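UTP--glucose-1-phosphate uridylyltransferase (Acinetobacter baumannii, PDB 6IKX) catalyses the reaction of UTP with alpha-D-glucose 1-phosphate to give UDP-alpha-D-glucose and diphosphate. Local coordinates at residues L114-K117 with S118-E122; R41-E45 with A46-Q50. The protein carries 1 engineered substitution. All coordinates share one frame; numbering follows the deposited sequence.

Contact 1: L114-K117 with S118-E122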
loop_
_atom_site.group_PDB
_atom_site.type_symbol
_atom_site.label_atom_id
_atom_site.label_comp_id
_atom_site.label_asym_id
_atom_site.label_seq_id
_atom_site.Cartn_x
_atom_site.Cartn_y
_atom_site.Cartn_z
ATOM N N LEU A 114 -8.204 -11.010 21.874
ATOM C CA LEU A 114 -9.198 -12.030 21.427
ATOM C C LEU A 114 -9.037 -12.359 19.931
ATOM O O LEU A 114 -9.268 -13.543 19.560
ATOM C CB LEU A 114 -10.594 -11.479 21.708
ATOM C CG LEU A 114 -11.661 -12.486 22.095
ATOM C CD1 LEU A 114 -13.020 -11.993 21.633
ATOM C CD2 LEU A 114 -11.378 -13.886 21.572
ATOM N N CYS A 115 -8.690 -11.365 19.090
ATOM C CA CYS A 115 -8.459 -11.517 17.622
ATOM C C CYS A 115 -7.360 -12.551 17.350
ATOM O O CYS A 115 -7.455 -13.250 16.372
ATOM C CB CYS A 115 -8.069 -10.202 16.956
ATOM S SG CYS A 115 -9.398 -8.968 16.898
ATOM N N ALA A 116 -6.408 -12.716 18.249
ATOM C CA ALA A 116 -5.334 -13.720 18.118
ATOM C C ALA A 116 -5.732 -15.089 18.688
ATOM O O ALA A 116 -4.832 -15.884 18.932
ATOM C CB ALA A 116 -4.094 -13.210 18.810
ATOM N N LYS A 117 -7.002 -15.406 18.877
ATOM C CA LYS A 117 -7.367 -16.643 19.626
ATOM C C LYS A 117 -6.906 -17.865 18.827
ATOM O O LYS A 117 -6.237 -18.736 19.397
ATOM C CB LYS A 117 -8.867 -16.682 19.890
ATOM C CG LYS A 117 -9.414 -18.039 20.294
ATOM C CD LYS A 117 -10.856 -17.981 20.699
ATOM C CE LYS A 117 -11.544 -19.327 20.631
ATOM N NZ LYS A 117 -13.016 -19.168 20.709
ATOM N N SER A 118 -7.292 -17.928 17.555
ATOM C CA SER A 118 -7.025 -19.033 16.604
ATOM C C SER A 118 -5.536 -19.315 16.536
ATOM O O SER A 118 -5.164 -20.477 16.516
ATOM C CB SER A 118 -7.549 -18.685 15.239
ATOM O OG SER A 118 -6.825 -17.587 14.720
ATOM N N VAL A 119 -4.724 -18.267 16.524
ATOM C CA VAL A 119 -3.252 -18.397 16.438
ATOM C C VAL A 119 -2.734 -18.798 17.809
ATOM O O VAL A 119 -1.790 -19.574 17.845
ATOM C CB VAL A 119 -2.613 -17.112 15.884
ATOM C CG1 VAL A 119 -1.115 -17.219 15.707
ATOM C CG2 VAL A 119 -3.255 -16.755 14.564
ATOM N N VAL A 120 -3.301 -18.319 18.917
ATOM C CA VAL A 120 -2.761 -18.708 20.268
ATOM C C VAL A 120 -3.128 -20.179 20.615
ATOM O O VAL A 120 -2.313 -20.873 21.322
ATOM C CB VAL A 120 -3.239 -17.752 21.372
ATOM C CG1 VAL A 120 -3.064 -18.367 22.767
ATOM C CG2 VAL A 120 -2.530 -16.411 21.266
ATOM N N GLY A 121 -4.302 -20.654 20.158
ATOM C CA GLY A 121 -4.819 -22.002 20.467
ATOM C C GLY A 121 -4.768 -22.294 21.960
ATOM O O GLY A 121 -5.164 -21.428 22.731
ATOM N N GLU A 122 -4.256 -23.456 22.367
ATOM C CA GLU A 122 -4.247 -23.902 23.788
ATOM C C GLU A 122 -2.941 -23.426 24.466
ATOM O O GLU A 122 -2.794 -23.714 25.640
ATOM C CB GLU A 122 -4.463 -25.424 23.887
ATOM C CG GLU A 122 -5.868 -25.923 23.526
ATOM C CD GLU A 122 -5.963 -27.412 23.200
#
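Ala116 and Lys117 meet Val120 and Gly121 within a single short helical turn, helix 117-120, with Ala116 as its N-cap. Ser118 lies in the same turn. It comes directly after helix 109-115, in the nucleotidyl transferase fold of the GT-A clan. Two i to i+4 backbone hydrogen bonds hold it. The first runs from Val120 N to Ala116 O at 2.9 Å. In the second, Gly121 N reaches Lys117 O at 2.8 Å. Gly121 then leaves helical geometry with positive phi, and the turn ends there.

The side chains point to different surroundings. Lys117 has CG anti to its backbone N (chi1 164°) and a fully extended chain, which carries NZ away from the turn to a salt bridge with Glu221. Its aliphatic part lies against Met217 and Gln218 of helix 216-220. Ser118 faces the second subunit. Its OG makes a weak hydrogen bond with Ser97 OG of that subunit.

Ala116 and Val120 face inward, and both touch Val6 of strand 4-8. Val119 packs on Ile52 of strand 50-55. The turn covers part of the central sheet and also meets the second subunit, through Ser118 and Val119. Ala116 is about 8 Å from Pro8, a UTP-binding residue, measured between side chains.

Val120 has CG2 beside its backbone N. This branch lies beyond the oxygen that its own N-H binds, off the carbonyl plane, with CG2 3.3 Å from Ala116 O and 4.3 Å from Ala116 CB.

Contact 2: R41-E45 with A46-Q50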
loop_
_atom_site.group_PDB
_atom_site.type_symbol
_atom_site.label_atom_id
_atom_site.label_comp_id
_atom_site.label_asym_id
_atom_site.label_seq_id
_atom_site.Cartn_x
_atom_site.Cartn_y
_atom_site.Cartn_z
ATOM N N ARG A 41 12.800 -7.247 19.457
ATOM C CA ARG A 41 14.124 -7.683 19.993
ATOM C C ARG A 41 13.912 -8.169 21.445
ATOM O O ARG A 41 14.361 -9.277 21.767
ATOM C CB ARG A 41 15.200 -6.604 19.782
ATOM C CG ARG A 41 16.635 -7.057 20.054
ATOM C CD ARG A 41 17.729 -5.987 20.048
ATOM N NE ARG A 41 17.827 -5.166 18.826
ATOM C CZ ARG A 41 17.768 -3.813 18.762
ATOM N NH1 ARG A 41 17.603 -3.071 19.841
ATOM N NH2 ARG A 41 17.890 -3.188 17.606
ATOM N N GLU A 42 13.200 -7.410 22.281
ATOM C CA GLU A 42 12.916 -7.749 23.707
ATOM C C GLU A 42 12.239 -9.135 23.795
ATOM O O GLU A 42 12.652 -9.944 24.636
ATOM C CB GLU A 42 12.101 -6.600 24.327
ATOM C CG GLU A 42 11.539 -6.835 25.738
ATOM C CD GLU A 42 10.495 -5.799 26.185
ATOM O OE1 GLU A 42 9.913 -5.946 27.306
ATOM O OE2 GLU A 42 10.263 -4.813 25.429
ATOM N N ALA A 43 11.227 -9.395 22.970
ATOM C CA ALA A 43 10.454 -10.660 22.944
ATOM C C ALA A 43 11.373 -11.853 22.642
ATOM O O ALA A 43 11.345 -12.896 23.371
ATOM C CB ALA A 43 9.381 -10.565 21.894
ATOM N N VAL A 44 12.115 -11.721 21.549
ATOM C CA VAL A 44 12.977 -12.777 20.958
ATOM C C VAL A 44 14.054 -13.145 21.985
ATOM O O VAL A 44 14.320 -14.354 22.155
ATOM C CB VAL A 44 13.540 -12.290 19.611
ATOM C CG1 VAL A 44 14.806 -13.041 19.222
ATOM C CG2 VAL A 44 12.493 -12.418 18.499
ATOM N N GLU A 45 14.565 -12.151 22.705
ATOM C CA GLU A 45 15.614 -12.312 23.746
ATOM C C GLU A 45 15.036 -12.781 25.093
ATOM O O GLU A 45 15.826 -12.885 26.044
ATOM C CB GLU A 45 16.389 -11.002 23.912
ATOM C CG GLU A 45 17.619 -10.950 23.025
ATOM C CD GLU A 45 18.092 -9.552 22.721
ATOM O OE1 GLU A 45 17.937 -8.717 23.609
ATOM O OE2 GLU A 45 18.589 -9.308 21.600
ATOM N N ALA A 46 13.728 -13.064 25.175
ATOM C CA ALA A 46 13.078 -13.772 26.297
ATOM C C ALA A 46 12.554 -15.129 25.820
ATOM O O ALA A 46 11.743 -15.768 26.537
ATOM C CB ALA A 46 11.987 -12.894 26.838
ATOM N N GLY A 47 13.008 -15.541 24.638
ATOM C CA GLY A 47 12.781 -16.871 24.050
ATOM C C GLY A 47 11.497 -16.937 23.255
ATOM O O GLY A 47 11.063 -18.068 22.969
ATOM N N ILE A 48 10.898 -15.798 22.876
ATOM C CA ILE A 48 9.695 -15.842 21.995
ATOM C C ILE A 48 10.153 -16.278 20.603
ATOM O O ILE A 48 11.248 -15.862 20.143
ATOM C CB ILE A 48 8.903 -14.511 21.986
ATOM C CG1 ILE A 48 8.412 -14.135 23.390
ATOM C CG2 ILE A 48 7.753 -14.551 20.966
ATOM C CD1 ILE A 48 7.423 -15.122 23.980
ATOM N N GLU A 49 9.310 -17.052 19.944
ATOM C CA GLU A 49 9.588 -17.651 18.618
ATOM C C GLU A 49 8.548 -17.254 17.579
ATOM O O GLU A 49 8.898 -17.322 16.394
ATOM C CB GLU A 49 9.606 -19.177 18.761
ATOM C CG GLU A 49 10.892 -19.660 19.414
ATOM C CD GLU A 49 11.044 -21.160 19.583
ATOM O OE1 GLU A 49 10.107 -21.912 19.211
ATOM O OE2 GLU A 49 12.093 -21.561 20.112
ATOM N N GLN A 50 7.311 -16.985 18.006
ATOM C CA GLN A 50 6.164 -16.624 17.145
ATOM C C GLN A 50 5.642 -15.253 17.593
ATOM O O GLN A 50 5.054 -15.169 18.742
ATOM C CB GLN A 50 5.059 -17.676 17.217
ATOM C CG GLN A 50 4.053 -17.579 16.066
ATOM C CD GLN A 50 2.891 -18.531 16.220
ATOM O OE1 GLN A 50 2.385 -18.784 17.315
ATOM N NE2 GLN A 50 2.455 -19.083 15.106
#
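Ala43 O takes two backbone N-H groups, one on each face of its carbonyl plane. Ala46 N comes from one face at 3.0 Å, 63° out of the plane. Ile48 N comes from the opposite face, also at 3.0 Å, and is 36° out. Neither donor lies on a lone pair, but the oxygen is gripped from both sides.

A third bond runs from Gly47 N to Val44 O at 3.0 Å and closes a type I turn from Val44 to Gly47. With the Ile48 to Ala43 bond it forms a Schellman motif. The motif ends helix 35-44, and Gly47, with positive phi, is its C-prime residue. The chain then runs on to strand 50-55, as in the alpha-to-beta links of a Rossmann-like sheet.

Ile48 has CG1 beside its backbone N (chi1 -60°), which sets this branch over the same carbonyl. CB and CG1 of Ile48 are both 3.2 Å from Ala43 O. Both atoms also meet Ala43 CB, each at 4.0 Å. Ile48 also touches Ala5 of strand 4-8. Ala46 CB lies 3.5 Å from Ala43 O and packs against Leu143, Ser144 and Ile147 of helix 142-153.

Both contacts are helix ends beside the central sheet, and each has a glycine with positive phi. The centre of contact 2 lies about 11 Å from the centre of the chain, that of contact 1 about 18 Å. Both mix buried and exposed residues. Both rest on strand 4-8. Their bonding differs: contact 1 keeps helical i to i+4 bonds, each to its own acceptor, while contact 2 gathers two donors on one oxygen. They also meet directly, with Val119 CG1 4.1 Å from Gln50 NE2. Across the subunit interface, Ser118 of one chain packs on Gln50 of the other.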